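PDB 2HAZ: neural cell adhesion molecule 1 from Homo sapiens, which probably mediates adhesion between neural cells and carries, in its first fibronectin type III repeat, a helix critical for polysialylation of its N-glycans. Local coordinates for residues Glu16-Ser19 with Ser20-Gln23; Trp56-Ala59 with Lys60-Ser63. All blocks are in the same frame, centred on the assembly; numbering follows the deposited sequence.

Contact 1: residues Glu16-Ser19 with Ser20-Gln23; sequences EPYS and STAQ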
loop_
_atom_site.group_PDB
_atom_site.type_symbol
_atom_site.label_atom_id
_atom_site.label_comp_id
_atom_site.label_asym_id
_atom_site.label_seq_id
_atom_site.Cartn_x
_atom_site.Cartn_y
_atom_site.Cartn_z
ATOM N N GLU A 16 2.573 -11.177 -2.274
ATOM C CA GLU A 16 2.960 -12.529 -1.903
ATOM C C GLU A 16 2.460 -12.765 -0.492
ATOM O O GLU A 16 3.044 -12.264 0.473
ATOM C CB GLU A 16 4.474 -12.745 -2.000
ATOM C CG GLU A 16 5.080 -12.349 -3.338
ATOM C CD GLU A 16 6.500 -11.821 -3.204
ATOM O OE1 GLU A 16 6.667 -10.577 -3.212
ATOM O OE2 GLU A 16 7.456 -12.633 -3.069
ATOM N N PRO A 17 1.343 -13.495 -0.367
ATOM C CA PRO A 17 0.798 -13.758 0.946
ATOM C C PRO A 17 1.357 -15.004 1.621
ATOM O O PRO A 17 1.690 -16.000 0.961
ATOM C CB PRO A 17 -0.701 -13.929 0.665
ATOM C CG PRO A 17 -0.735 -14.539 -0.715
ATOM C CD PRO A 17 0.498 -14.058 -1.443
ATOM N N TYR A 18 1.447 -14.921 2.937
ATOM C CA TYR A 18 1.649 -16.083 3.775
ATOM C C TYR A 18 0.378 -16.309 4.602
ATOM O O TYR A 18 -0.738 -16.125 4.084
ATOM C CB TYR A 18 2.930 -15.902 4.607
ATOM C CG TYR A 18 4.086 -15.733 3.668
ATOM C CD1 TYR A 18 4.661 -16.844 3.045
ATOM C CD2 TYR A 18 4.536 -14.465 3.312
ATOM C CE1 TYR A 18 5.687 -16.700 2.127
ATOM C CE2 TYR A 18 5.567 -14.311 2.396
ATOM C CZ TYR A 18 6.130 -15.435 1.815
ATOM O OH TYR A 18 7.151 -15.298 0.922
ATOM N N SER A 19 0.528 -16.666 5.874
ATOM C CA SER A 19 -0.624 -17.020 6.698
ATOM C C SER A 19 -1.293 -15.831 7.347
ATOM O O SER A 19 -2.507 -15.682 7.264
ATOM C CB SER A 19 -0.266 -18.090 7.745
ATOM O OG SER A 19 -0.108 -19.335 7.095
ATOM N N SER A 20 -0.497 -14.992 8.000
ATOM C CA SER A 20 -1.018 -13.835 8.720
ATOM C C SER A 20 -0.360 -12.521 8.237
ATOM O O SER A 20 -0.614 -11.448 8.790
ATOM C CB SER A 20 -0.808 -14.033 10.218
ATOM O OG SER A 20 0.581 -14.011 10.538
ATOM N N THR A 21 0.491 -12.632 7.217
ATOM C CA THR A 21 1.229 -11.490 6.657
ATOM C C THR A 21 1.290 -11.575 5.127
ATOM O O THR A 21 1.003 -12.621 4.537
ATOM C CB THR A 21 2.689 -11.388 7.201
ATOM O OG1 THR A 21 3.479 -12.476 6.707
ATOM C CG2 THR A 21 2.746 -11.354 8.741
ATOM N N ALA A 22 1.672 -10.471 4.487
ATOM C CA ALA A 22 1.794 -10.425 3.034
ATOM C C ALA A 22 2.785 -9.344 2.621
ATOM O O ALA A 22 2.853 -8.268 3.254
ATOM C CB ALA A 22 0.447 -10.177 2.380
ATOM N N GLN A 23 3.560 -9.648 1.584
ATOM C CA GLN A 23 4.494 -8.688 0.991
ATOM C C GLN A 23 3.867 -8.024 -0.237
ATOM O O GLN A 23 3.551 -8.690 -1.234
ATOM C CB GLN A 23 5.827 -9.359 0.621
ATOM C CG GLN A 23 6.359 -10.397 1.623
ATOM C CD GLN A 23 6.964 -9.770 2.841
ATOM O OE1 GLN A 23 8.119 -9.331 2.825
ATOM N NE2 GLN A 23 6.203 -9.735 3.924
#
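Glu-16 and Gln-23 form an antiparallel hydrogen-bonded pair, the backbone N of each donating to the O of the other. The bond from Gln-23 N to Glu-16 O is nearly straight at its hydrogen, 169°, but the donor sits above the carbonyl plane. A third backbone bond, Tyr-18 N to Thr-21 O at 2.8 Å, lies nearer the turn. Between the two Glu-16/Gln-23 bonds and this one stands the non-hydrogen-bonded pair of Pro-17 and Ala-22. A CA-H...O contact adds to these, with Ala-22 CA 3.4 Å from Glu-16 O.

The apolar contacts use both faces of the sheet. Pro-17 CB meets Ala-22 CB at 4.3 Å, on the face that Phe-100 covers. On the face of Glu-16 and Gln-23, chi1 of Gln-23 (-40°) sets CG anti to the carbonyl carbon. There it meets the ring edge of Tyr-18, which comes from the turn, 4.1 Å from CE2.

The Glu-16 carboxylate is turned 77° from the Gln-23 amide. Its OE1 takes a hydrogen bond from Gln-25 NE2. Ser-19 and Ser-20 make the bend. The arrangement is a beta hairpin, here joining the first two strands, 11-17 and 22-27, of the fibronectin type III sandwich.

Contact 2: residues Trp56-Ala59 with Lys60-Ser63; sequences WYDA and KEAS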
loop_
_atom_site.group_PDB
_atom_site.type_symbol
_atom_site.label_atom_id
_atom_site.label_comp_id
_atom_site.label_asym_id
_atom_site.label_seq_id
_atom_site.Cartn_x
_atom_site.Cartn_y
_atom_site.Cartn_z
ATOM N N TRP A 56 1.260 3.060 8.330
ATOM C CA TRP A 56 2.269 3.908 7.686
ATOM C C TRP A 56 3.602 3.190 7.525
ATOM O O TRP A 56 3.983 2.367 8.365
ATOM C CB TRP A 56 2.485 5.187 8.524
ATOM C CG TRP A 56 1.282 6.083 8.585
ATOM C CD1 TRP A 56 0.433 6.229 9.632
ATOM C CD2 TRP A 56 0.813 6.952 7.554
ATOM N NE1 TRP A 56 -0.553 7.151 9.328
ATOM C CE2 TRP A 56 -0.347 7.605 8.054
ATOM C CE3 TRP A 56 1.253 7.247 6.251
ATOM C CZ2 TRP A 56 -1.065 8.548 7.300
ATOM C CZ3 TRP A 56 0.533 8.201 5.496
ATOM C CH2 TRP A 56 -0.614 8.825 6.029
ATOM N N TYR A 57 4.304 3.523 6.438
ATOM C CA TYR A 57 5.628 2.968 6.110
ATOM C C TYR A 57 6.544 4.073 5.625
ATOM O O TYR A 57 6.141 4.933 4.840
ATOM C CB TYR A 57 5.520 1.900 5.017
ATOM C CG TYR A 57 4.609 0.768 5.380
ATOM C CD1 TYR A 57 5.112 -0.390 5.972
ATOM C CD2 TYR A 57 3.229 0.854 5.134
ATOM C CE1 TYR A 57 4.265 -1.439 6.316
ATOM C CE2 TYR A 57 2.377 -0.181 5.486
ATOM C CZ TYR A 57 2.899 -1.322 6.076
ATOM O OH TYR A 57 2.077 -2.363 6.430
ATOM N N ASP A 58 7.787 4.034 6.096
ATOM C CA ASP A 58 8.830 4.961 5.631
ATOM C C ASP A 58 9.076 4.805 4.140
ATOM O O ASP A 58 9.193 3.680 3.643
ATOM C CB ASP A 58 10.140 4.694 6.349
ATOM C CG ASP A 58 10.010 4.748 7.841
ATOM O OD1 ASP A 58 9.352 5.679 8.376
ATOM O OD2 ASP A 58 10.595 3.848 8.492
ATOM N N ALA A 59 9.187 5.934 3.444
ATOM C CA ALA A 59 9.371 5.937 2.001
ATOM C C ALA A 59 10.710 5.321 1.583
ATOM O O ALA A 59 10.785 4.607 0.577
ATOM C CB ALA A 59 9.222 7.352 1.441
ATOM N N LYS A 60 11.759 5.590 2.358
ATOM C CA LYS A 60 13.092 5.140 1.965
ATOM C C LYS A 60 13.216 3.619 1.889
ATOM O O LYS A 60 13.614 3.092 0.864
ATOM C CB LYS A 60 14.180 5.712 2.857
ATOM C CG LYS A 60 15.547 5.557 2.208
ATOM C CD LYS A 60 16.632 5.713 3.222
ATOM C CE LYS A 60 17.993 5.647 2.576
ATOM N NZ LYS A 60 19.022 6.004 3.576
ATOM N N GLU A 61 12.851 2.920 2.957
ATOM C CA GLU A 61 12.968 1.460 2.968
ATOM C C GLU A 61 12.001 0.792 1.999
ATOM O O GLU A 61 12.326 -0.235 1.400
ATOM C CB GLU A 61 12.780 0.894 4.375
ATOM C CG GLU A 61 13.972 1.111 5.269
ATOM C CD GLU A 61 13.944 2.459 5.939
ATOM O OE1 GLU A 61 13.028 3.267 5.648
ATOM O OE2 GLU A 61 14.826 2.732 6.777
ATOM N N ALA A 62 10.813 1.373 1.843
ATOM C CA ALA A 62 9.808 0.779 0.976
ATOM C C ALA A 62 10.271 0.842 -0.477
ATOM O O ALA A 62 10.181 -0.142 -1.221
ATOM C CB ALA A 62 8.459 1.479 1.155
ATOM N N SER A 63 10.794 1.996 -0.884
ATOM C CA SER A 63 11.160 2.173 -2.275
ATOM C C SER A 63 12.444 1.398 -2.602
ATOM O O SER A 63 12.624 0.956 -3.731
ATOM C CB SER A 63 11.276 3.655 -2.629
ATOM O OG SER A 63 12.440 4.205 -2.052
#
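The carboxylates of Asp-58 and Glu-61 are the flat groups that meet here. They lie side by side and point the same way, with their planes 50° apart. Neither covers the other squarely. Glu-61 OE1 comes against the stem of Asp-58, 3.3 Å from its CB, while Asp-58 OD2 is 3.8 Å from the same oxygen. Glu-61 is brought there by a bend at chi2 (85°), which folds its end back along the helix. On its other oxygen, OD1, Asp-58 has a long, weak ion pair with Lys-39.

The backbone bonds start the helix. Asp-58 holds the N-cap position, but its side chain makes no capping bond. Its carbonyl O accepts a weak bond from Ala-62 N at 3.3 Å. Ala-62 CB packs beside the same oxygen, and its methyl also touches Tyr-40 and Val-68 of the two sheets.

The next carbonyl is gripped twice. Ala-59 O accepts from Ser-63 N at 3.0 Å and from Ser-63 OG at 3.1 Å. The two donors approach from opposite faces of the carbonyl plane. Ser-63 can do this because OG stands between its own N and carbonyl carbon (chi1 73°), which turns it toward the carbonyl of Ala-59. With an alanine in place of Ser-63, Ala-59 O would probably lose its second donor and keep the bond from the backbone N, so the first turn is likely to be held less firmly.

This strand-to-helix junction opens 59-65, the chain's one helix and an addition to the beta sandwich, consistent with the helix reported as critical for polysialylation. Two acidic side chains sit close together at its N-terminal end. Their mutual repulsion is probably eased by the helix dipole, by Lys-39 and by solvent.

Contacts 1 and 2 are both surface contacts between neighbours in sequence, each with one buried alanine. Their centres are about 18 Å apart and their nearest atoms about 7 Å, so they do not touch. They hold different elements. Contact 1 closes a hairpin within the three-stranded sheet. Contact 2 turns the edge strand 53-58 of the four-stranded sheet into the short helix, which leads on to strand 67-70 of the other sheet. That strand links them, since side chains from both contacts pack against it. Contact 1 relies on cross-strand bonds and modest apolar touches; contact 2 relies on i to i+4 bonds and brings like charges together.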